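Local coordinates for protein orotidine 5'-phosphate decarboxylase (Streptomyces avermitilis, PDB 3V75) that probably catalyses the decarboxylation of orotidine 5'-phosphate to UMP, the last step of de novo UMP biosynthesis, at residues A[45-55]-A[64-72]; A[268-276]-A[284-292]. All coordinates share one frame; numbering follows the deposited sequence.

Contact 1: residues A[45-55]-A[64-72]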
loop_
_atom_site.group_PDB
_atom_site.type_symbol
_atom_site.label_atom_id
_atom_site.label_comp_id
_atom_site.label_asym_id
_atom_site.label_seq_id
_atom_site.Cartn_x
_atom_site.Cartn_y
_atom_site.Cartn_z
ATOM N N ILE A 45 16.702 1.851 -4.339
ATOM C CA ILE A 45 16.643 2.770 -5.474
ATOM C C ILE A 45 15.585 3.786 -5.052
ATOM O O ILE A 45 14.355 3.523 -5.132
ATOM C CB ILE A 45 16.272 2.078 -6.786
ATOM C CG1 ILE A 45 17.200 0.893 -7.049
ATOM C CG2 ILE A 45 16.313 3.076 -7.958
ATOM C CD1 ILE A 45 16.951 0.161 -8.403
ATOM N N ASP A 46 16.061 4.937 -4.557
ATOM C CA ASP A 46 15.242 5.879 -3.806
ATOM C C ASP A 46 15.315 7.279 -4.408
ATOM O O ASP A 46 15.986 8.163 -3.850
ATOM C CB ASP A 46 15.745 5.950 -2.351
ATOM C CG ASP A 46 15.571 4.655 -1.626
ATOM O OD1 ASP A 46 14.508 4.029 -1.752
ATOM O OD2 ASP A 46 16.514 4.212 -0.937
ATOM N N PRO A 47 14.680 7.493 -5.568
ATOM C CA PRO A 47 14.821 8.780 -6.265
ATOM C C PRO A 47 13.883 9.829 -5.663
ATOM O O PRO A 47 13.002 10.368 -6.365
ATOM C CB PRO A 47 14.419 8.456 -7.717
ATOM C CG PRO A 47 13.441 7.276 -7.538
ATOM C CD PRO A 47 14.032 6.462 -6.395
ATOM N N HIS A 48 14.037 10.119 -4.377
ATOM C CA HIS A 48 13.283 11.236 -3.800
ATOM C C HIS A 48 13.882 12.567 -4.206
ATOM O O HIS A 48 15.031 12.643 -4.678
ATOM C CB HIS A 48 13.132 11.131 -2.274
ATOM C CG HIS A 48 14.386 10.791 -1.540
ATOM N ND1 HIS A 48 15.440 11.677 -1.398
ATOM C CD2 HIS A 48 14.735 9.673 -0.851
ATOM C CE1 HIS A 48 16.384 11.115 -0.661
ATOM N NE2 HIS A 48 15.988 9.894 -0.325
ATOM N N ALA A 49 13.100 13.629 -4.045
ATOM C CA ALA A 49 13.544 14.935 -4.518
ATOM C C ALA A 49 14.896 15.375 -3.923
ATOM O O ALA A 49 15.678 15.993 -4.638
ATOM C CB ALA A 49 12.464 16.026 -4.269
ATOM N N SER A 50 15.157 15.056 -2.641
ATOM C CA SER A 50 16.423 15.396 -1.976
ATOM C C SER A 50 17.585 14.788 -2.776
ATOM O O SER A 50 18.493 15.493 -3.229
ATOM C CB SER A 50 16.404 14.836 -0.545
ATOM O OG SER A 50 17.455 15.325 0.251
ATOM N N LEU A 51 17.554 13.459 -2.947
ATOM C CA LEU A 51 18.658 12.775 -3.663
ATOM C C LEU A 51 18.773 13.259 -5.100
ATOM O O LEU A 51 19.887 13.409 -5.621
ATOM C CB LEU A 51 18.559 11.236 -3.600
ATOM C CG LEU A 51 19.314 10.513 -2.461
ATOM C CD1 LEU A 51 18.878 9.050 -2.311
ATOM C CD2 LEU A 51 20.866 10.643 -2.651
ATOM N N LEU A 52 17.638 13.498 -5.773
ATOM C CA LEU A 52 17.725 13.982 -7.151
ATOM C C LEU A 52 18.442 15.355 -7.195
ATOM O O LEU A 52 19.325 15.565 -8.034
ATOM C CB LEU A 52 16.334 14.122 -7.803
ATOM C CG LEU A 52 15.537 12.837 -8.076
ATOM C CD1 LEU A 52 14.148 13.155 -8.666
ATOM C CD2 LEU A 52 16.306 11.938 -9.024
ATOM N N ALA A 53 18.069 16.255 -6.281
ATOM C CA ALA A 53 18.696 17.581 -6.228
ATOM C C ALA A 53 20.182 17.378 -5.901
ATOM O O ALA A 53 21.035 18.005 -6.540
ATOM C CB ALA A 53 18.027 18.466 -5.198
ATOM N N ASP A 54 20.486 16.533 -4.919
ATOM C CA ASP A 54 21.894 16.220 -4.612
ATOM C C ASP A 54 22.679 15.743 -5.861
ATOM O O ASP A 54 23.871 16.103 -6.034
ATOM C CB ASP A 54 22.017 15.151 -3.517
ATOM C CG ASP A 54 21.574 15.635 -2.114
ATOM O OD1 ASP A 54 21.418 16.861 -1.902
ATOM O OD2 ASP A 54 21.383 14.762 -1.216
ATOM N N TRP A 55 22.096 14.897 -6.723
ATOM C CA TRP A 55 22.772 14.449 -7.954
ATOM C C TRP A 55 22.779 15.515 -9.029
ATOM O O TRP A 55 23.205 15.243 -10.155
ATOM C CB TRP A 55 22.133 13.200 -8.598
ATOM C CG TRP A 55 22.368 11.958 -7.856
ATOM C CD1 TRP A 55 22.544 11.850 -6.510
ATOM C CD2 TRP A 55 22.416 10.625 -8.377
ATOM N NE1 TRP A 55 22.713 10.529 -6.154
ATOM C CE2 TRP A 55 22.647 9.759 -7.284
ATOM C CE3 TRP A 55 22.321 10.084 -9.661
ATOM C CZ2 TRP A 55 22.763 8.356 -7.436
ATOM C CZ3 TRP A 55 22.442 8.663 -9.812
ATOM C CH2 TRP A 55 22.662 7.844 -8.704
ATOM N N LEU A 64 14.090 11.528 -12.478
ATOM C CA LEU A 64 13.792 10.182 -11.969
ATOM C C LEU A 64 14.413 9.107 -12.847
ATOM O O LEU A 64 15.053 8.145 -12.363
ATOM C CB LEU A 64 12.268 9.986 -11.984
ATOM C CG LEU A 64 11.763 8.610 -11.543
ATOM C CD1 LEU A 64 11.675 8.621 -10.034
ATOM C CD2 LEU A 64 10.343 8.379 -12.112
ATOM N N GLU A 65 14.210 9.262 -14.141
ATOM C CA GLU A 65 14.687 8.296 -15.102
ATOM C C GLU A 65 16.228 8.255 -15.178
ATOM O O GLU A 65 16.826 7.174 -15.236
ATOM C CB GLU A 65 14.089 8.619 -16.455
ATOM C CG GLU A 65 14.518 7.723 -17.564
ATOM C CD GLU A 65 13.856 8.144 -18.889
ATOM O OE1 GLU A 65 13.844 9.378 -19.221
ATOM O OE2 GLU A 65 13.375 7.251 -19.635
ATOM N N ARG A 66 16.872 9.427 -15.186
ATOM C CA ARG A 66 18.340 9.454 -15.259
ATOM C C ARG A 66 18.969 8.828 -14.002
ATOM O O ARG A 66 19.954 8.069 -14.083
ATOM C CB ARG A 66 18.809 10.897 -15.418
ATOM C CG ARG A 66 20.323 11.029 -15.515
ATOM C CD ARG A 66 20.832 10.328 -16.776
ATOM N NE ARG A 66 21.392 8.988 -16.507
ATOM C CZ ARG A 66 21.955 8.211 -17.445
ATOM N NH1 ARG A 66 22.023 8.649 -18.704
ATOM N NH2 ARG A 66 22.511 7.026 -17.140
ATOM N N PHE A 67 18.396 9.150 -12.848
ATOM C CA PHE A 67 18.855 8.598 -11.567
ATOM C C PHE A 67 18.763 7.065 -11.613
ATOM O O PHE A 67 19.725 6.341 -11.301
ATOM C CB PHE A 67 17.957 9.137 -10.458
ATOM C CG PHE A 67 18.275 8.626 -9.084
ATOM C CD1 PHE A 67 17.757 7.417 -8.629
ATOM C CD2 PHE A 67 19.060 9.378 -8.208
ATOM C CE1 PHE A 67 18.028 6.954 -7.353
ATOM C CE2 PHE A 67 19.328 8.923 -6.897
ATOM C CZ PHE A 67 18.817 7.700 -6.479
ATOM N N SER A 68 17.576 6.570 -11.946
ATOM C CA SER A 68 17.317 5.135 -11.921
ATOM C C SER A 68 18.219 4.380 -12.908
ATOM O O SER A 68 18.797 3.321 -12.583
ATOM C CB SER A 68 15.827 4.912 -12.223
ATOM O OG SER A 68 15.055 5.500 -11.188
ATOM N N ARG A 69 18.369 4.939 -14.095
ATOM C CA ARG A 69 19.210 4.325 -15.093
ATOM C C ARG A 69 20.661 4.240 -14.615
ATOM O O ARG A 69 21.327 3.218 -14.809
ATOM C CB ARG A 69 19.112 5.132 -16.395
ATOM C CG ARG A 69 20.015 4.612 -17.456
ATOM C CD ARG A 69 19.775 5.358 -18.769
ATOM N NE ARG A 69 20.844 4.977 -19.680
ATOM C CZ ARG A 69 20.874 5.311 -20.960
ATOM N NH1 ARG A 69 19.865 6.035 -21.458
ATOM N NH2 ARG A 69 21.906 4.914 -21.718
ATOM N N THR A 70 21.157 5.310 -14.008
ATOM C CA THR A 70 22.544 5.333 -13.559
ATOM C C THR A 70 22.759 4.327 -12.438
ATOM O O THR A 70 23.801 3.646 -12.401
ATOM C CB THR A 70 22.921 6.747 -13.076
ATOM O OG1 THR A 70 22.976 7.594 -14.219
ATOM C CG2 THR A 70 24.267 6.744 -12.335
ATOM N N VAL A 71 21.794 4.227 -11.517
ATOM C CA VAL A 71 21.939 3.279 -10.415
ATOM C C VAL A 71 22.082 1.872 -10.944
ATOM O O VAL A 71 22.988 1.147 -10.529
ATOM C CB VAL A 71 20.794 3.359 -9.375
ATOM C CG1 VAL A 71 20.923 2.214 -8.346
ATOM C CG2 VAL A 71 20.818 4.740 -8.679
ATOM N N VAL A 72 21.224 1.475 -11.891
ATOM C CA VAL A 72 21.329 0.110 -12.401
ATOM C C VAL A 72 22.553 -0.102 -13.279
ATOM O O VAL A 72 23.181 -1.166 -13.228
ATOM C CB VAL A 72 20.038 -0.301 -13.130
ATOM C CG1 VAL A 72 20.189 -1.703 -13.691
ATOM C CG2 VAL A 72 18.850 -0.210 -12.147
#

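Contact 2: residues A[268-276]-A[284-292]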
loop_
_atom_site.group_PDB
_atom_site.type_symbol
_atom_site.label_atom_id
_atom_site.label_comp_id
_atom_site.label_asym_id
_atom_site.label_seq_id
_atom_site.Cartn_x
_atom_site.Cartn_y
_atom_site.Cartn_z
ATOM N N ASN A 268 19.720 -3.352 4.050
ATOM C CA ASN A 268 19.415 -2.383 3.028
ATOM C C ASN A 268 20.089 -1.040 3.337
ATOM O O ASN A 268 19.860 -0.450 4.403
ATOM C CB ASN A 268 17.888 -2.172 2.940
ATOM C CG ASN A 268 17.527 -1.115 1.925
ATOM O OD1 ASN A 268 17.360 0.076 2.263
ATOM N ND2 ASN A 268 17.466 -1.514 0.674
ATOM N N VAL A 269 20.914 -0.564 2.400
ATOM C CA VAL A 269 21.547 0.748 2.487
ATOM C C VAL A 269 20.916 1.663 1.433
ATOM O O VAL A 269 20.796 1.258 0.269
ATOM C CB VAL A 269 23.061 0.641 2.191
ATOM C CG1 VAL A 269 23.737 2.014 2.320
ATOM C CG2 VAL A 269 23.769 -0.395 3.093
ATOM N N SER A 270 20.575 2.877 1.812
ATOM C CA SER A 270 20.085 3.846 0.855
ATOM C C SER A 270 21.132 4.972 0.683
ATOM O O SER A 270 22.021 4.857 -0.168
ATOM C CB SER A 270 18.727 4.359 1.314
ATOM O OG SER A 270 18.307 5.419 0.482
ATOM N N ARG A 271 21.064 6.004 1.512
ATOM C CA ARG A 271 21.982 7.144 1.352
ATOM C C ARG A 271 23.484 6.775 1.377
ATOM O O ARG A 271 24.270 7.371 0.628
ATOM C CB ARG A 271 21.704 8.181 2.448
ATOM C CG ARG A 271 22.552 9.449 2.243
ATOM C CD ARG A 271 22.180 10.622 3.169
ATOM N NE ARG A 271 23.007 11.768 2.845
ATOM C CZ ARG A 271 22.926 12.467 1.715
ATOM N NH1 ARG A 271 21.968 12.181 0.807
ATOM N NH2 ARG A 271 23.763 13.468 1.491
ATOM N N GLY A 272 23.875 5.808 2.206
ATOM C CA GLY A 272 25.279 5.437 2.331
ATOM C C GLY A 272 25.910 5.058 1.010
ATOM O O GLY A 272 27.148 5.207 0.832
ATOM N N VAL A 273 25.102 4.532 0.082
ATOM C CA VAL A 273 25.579 4.284 -1.281
ATOM C C VAL A 273 25.148 5.393 -2.247
ATOM O O VAL A 273 25.975 5.957 -2.980
ATOM C CB VAL A 273 25.098 2.895 -1.815
ATOM C CG1 VAL A 273 25.361 2.751 -3.303
ATOM C CG2 VAL A 273 25.803 1.766 -1.034
ATOM N N LEU A 274 23.865 5.711 -2.241
ATOM C CA LEU A 274 23.304 6.618 -3.227
ATOM C C LEU A 274 23.853 8.032 -3.193
ATOM O O LEU A 274 23.858 8.707 -4.240
ATOM C CB LEU A 274 21.765 6.663 -3.118
ATOM C CG LEU A 274 21.076 5.298 -3.360
ATOM C CD1 LEU A 274 19.571 5.402 -3.039
ATOM C CD2 LEU A 274 21.278 4.759 -4.817
ATOM N N ARG A 275 24.289 8.510 -2.025
ATOM C CA ARG A 275 24.804 9.888 -1.995
ATOM C C ARG A 275 26.051 10.048 -2.852
ATOM O O ARG A 275 26.437 11.184 -3.164
ATOM C CB ARG A 275 25.140 10.342 -0.577
ATOM C CG ARG A 275 26.340 9.657 0.061
ATOM C CD ARG A 275 26.552 10.255 1.447
ATOM N NE ARG A 275 27.694 9.688 2.154
ATOM C CZ ARG A 275 28.949 10.102 2.012
ATOM N NH1 ARG A 275 29.230 11.060 1.142
ATOM N NH2 ARG A 275 29.920 9.524 2.721
ATOM N N HIS A 276 26.696 8.938 -3.217
ATOM C CA HIS A 276 27.912 8.997 -4.036
ATOM C C HIS A 276 27.658 9.151 -5.522
ATOM O O HIS A 276 28.586 9.439 -6.275
ATOM C CB HIS A 276 28.782 7.783 -3.768
ATOM C CG HIS A 276 29.279 7.750 -2.365
ATOM N ND1 HIS A 276 30.301 8.563 -1.937
ATOM C CD2 HIS A 276 28.857 7.050 -1.282
ATOM C CE1 HIS A 276 30.513 8.346 -0.646
ATOM N NE2 HIS A 276 29.652 7.434 -0.224
ATOM N N ARG A 284 29.918 2.332 -7.127
ATOM C CA ARG A 284 30.474 0.989 -7.046
ATOM C C ARG A 284 31.361 0.804 -5.806
ATOM O O ARG A 284 31.299 -0.210 -5.099
ATOM C CB ARG A 284 31.280 0.693 -8.315
ATOM C CG ARG A 284 32.028 -0.611 -8.255
ATOM C CD ARG A 284 31.126 -1.818 -8.231
ATOM N NE ARG A 284 31.932 -3.040 -8.125
ATOM C CZ ARG A 284 32.568 -3.597 -9.153
ATOM N NH1 ARG A 284 32.508 -3.042 -10.357
ATOM N NH2 ARG A 284 33.320 -4.689 -8.982
ATOM N N THR A 285 32.236 1.778 -5.578
ATOM C CA THR A 285 33.164 1.678 -4.463
ATOM C C THR A 285 32.398 1.602 -3.141
ATOM O O THR A 285 32.740 0.798 -2.274
ATOM C CB THR A 285 34.133 2.902 -4.455
ATOM O OG1 THR A 285 34.918 2.842 -5.653
ATOM C CG2 THR A 285 35.088 2.906 -3.246
ATOM N N ALA A 286 31.379 2.450 -2.978
ATOM C CA ALA A 286 30.609 2.468 -1.729
ATOM C C ALA A 286 29.856 1.165 -1.541
ATOM O O ALA A 286 29.817 0.620 -0.439
ATOM C CB ALA A 286 29.632 3.646 -1.717
ATOM N N ALA A 287 29.218 0.682 -2.606
ATOM C CA ALA A 287 28.484 -0.589 -2.507
ATOM C C ALA A 287 29.432 -1.739 -2.160
ATOM O O ALA A 287 29.112 -2.592 -1.313
ATOM C CB ALA A 287 27.737 -0.883 -3.810
ATOM N N ASP A 288 30.595 -1.803 -2.806
ATOM C CA ASP A 288 31.549 -2.889 -2.517
ATOM C C ASP A 288 31.998 -2.797 -1.065
ATOM O O ASP A 288 32.172 -3.816 -0.387
ATOM C CB ASP A 288 32.815 -2.795 -3.395
ATOM C CG ASP A 288 32.588 -3.237 -4.833
ATOM O OD1 ASP A 288 31.522 -3.812 -5.124
ATOM O OD2 ASP A 288 33.494 -2.978 -5.668
ATOM N N ARG A 289 32.211 -1.575 -0.576
ATOM C CA ARG A 289 32.704 -1.413 0.794
ATOM C C ARG A 289 31.658 -1.859 1.825
ATOM O O ARG A 289 31.990 -2.575 2.789
ATOM C CB ARG A 289 33.110 0.025 1.084
ATOM C CG ARG A 289 33.340 0.236 2.564
ATOM C CD ARG A 289 33.745 1.689 2.858
ATOM N NE ARG A 289 32.921 2.619 2.083
ATOM C CZ ARG A 289 31.850 3.296 2.515
ATOM N NH1 ARG A 289 31.232 4.145 1.675
ATOM N NH2 ARG A 289 31.444 3.212 3.783
ATOM N N PHE A 290 30.409 -1.441 1.647
ATOM C CA PHE A 290 29.364 -1.928 2.548
ATOM C C PHE A 290 29.266 -3.442 2.520
ATOM O O PHE A 290 29.220 -4.073 3.581
ATOM C CB PHE A 290 27.993 -1.322 2.240
ATOM C CG PHE A 290 27.769 0.014 2.880
ATOM C CD1 PHE A 290 27.377 0.088 4.205
ATOM C CD2 PHE A 290 27.977 1.192 2.181
ATOM C CE1 PHE A 290 27.155 1.315 4.827
ATOM C CE2 PHE A 290 27.779 2.419 2.795
ATOM C CZ PHE A 290 27.359 2.480 4.117
ATOM N N ALA A 291 29.219 -4.029 1.324
ATOM C CA ALA A 291 29.046 -5.475 1.244
ATOM C C ALA A 291 30.208 -6.175 1.928
ATOM O O ALA A 291 30.026 -7.190 2.645
ATOM C CB ALA A 291 28.933 -5.924 -0.191
ATOM N N GLU A 292 31.426 -5.669 1.713
ATOM C CA GLU A 292 32.581 -6.325 2.327
ATOM C C GLU A 292 32.598 -6.182 3.833
ATOM O O GLU A 292 32.957 -7.128 4.555
ATOM C CB GLU A 292 33.885 -5.785 1.748
ATOM C CG GLU A 292 35.100 -6.372 2.420
ATOM C CD GLU A 292 35.091 -7.944 2.451
ATOM O OE1 GLU A 292 35.602 -8.556 3.437
ATOM O OE2 GLU A 292 34.555 -8.591 1.500
HETATM O O HOH W 1 29.230 6.089 2.260
#

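Contact 1: residues A[45-55]-A[64-72]
Phe67, its ring carried trans to the backbone N (chi1 178°), and Trp55, whose CG stands anti to its carbonyl carbon (chi1 -72°), turn their rings onto each other. CD2 of Phe67 sits over the centre of the indole, and CE2 of Phe67 comes within 3.4 Å of Trp55 CE2. The planes meet obliquely at 37°, with the ring centroids 4.2 Å apart. Across the other face of the phenyl ring lies Pro47, whose CA makes a CH-pi contact 4.1 Å from the centroid of Phe67. The phenyl group is thus held between proline and tryptophan, while Ile45 CG2 reaches its edge and Leu52 CD2 packs against Phe67 CB at 3.6 Å. Pro47, centre of an inverse gamma turn, also presses CG tightly on Leu64 CD1 (3.3 Å). Farther along the helix, Trp55 CH2 meets Val71 CG2 at 3.6 Å. No hydrogen bond links the two segments.

The contact joins the end of strand 42-45, the turn after it and helix 49-54 to helix 61-75. Helix 93-109 touches Ile45, Leu64 and Ser68, and helix 271-274 packs on Leu51 and Val71.

Contact 2: residues A[268-276]-A[284-292]
The apolar part of this contact gathers round Phe290, which meets the end of a barrel strand and the short helix after it. In the conformer described here, Val269 lies over the face of the phenyl ring, its CG1 forming a CH-pi contact 4.1 Å from the Phe290 centroid and only 11° off the ring normal; Val269 CG2 adds a touch at CD1. From another side Val273 CG2 approaches Phe290 CD2 at 3.9 Å and also leans on the backbone of Ala287. With chi1 at -85°, CG of Phe290 lies anti to the carbonyl carbon, which directs the ring toward both valines. Replacing the phenyl ring by an alanine is likely to take away the face that Val269 rests on and open a gap beside Val273. Apart from the ring, Ala286 CB meets His276 CD2 at 3.5 Å.

The backbone makes a close approach of its own: Gly272 O lies at the edge of the Phe290 ring, 3.5 Å from CE2, and Gly272, having no side chain, comes within 4.0 Å of Phe290 CZ through its CA.

Between the two segments the polar link runs through one water. It donates to Gly272 O at 2.7 Å, accepts from Arg289 NH1 at 2.9 Å, and hydrogen-bonds His276 NE2. The water lies in the planes of both the imidazole and the guanidinium, which stand 79° apart, and the bend in the arginine chain at chi3 brings NH1 to it.

Helix 280-299 thereby packs against the last barrel strand, 265-269, and helix 271-274. Leu75 of helix 61-75 touches both Val273 and Ala287, and strand 42-45, beside the last strand in the closed sheet, meets Val273 through Val43.

Contact 1 and contact 2 illustrate how a TIM barrel closes: one lies at the end of the first strand and the other at the end of the last, far apart in sequence yet with centres about 14 Å apart. Two probable hydrogen bonds stitch them together, Asp46 OD2 to Ser270 OG at 2.6 Å and Trp55 NE1 to Leu274 O at 2.9 Å. Besides these, Leu274 CD1 packs on Leu51 CD1 at 3.8 Å, so helix 271-274 serves both contacts, facing helix 280-299 with Val273 and the 45-55 segment with Leu274. The side chain of Asp46 lies about 9 Å from that of Lys119, the predicted proton donor, whereas contact 2 lies away from that site.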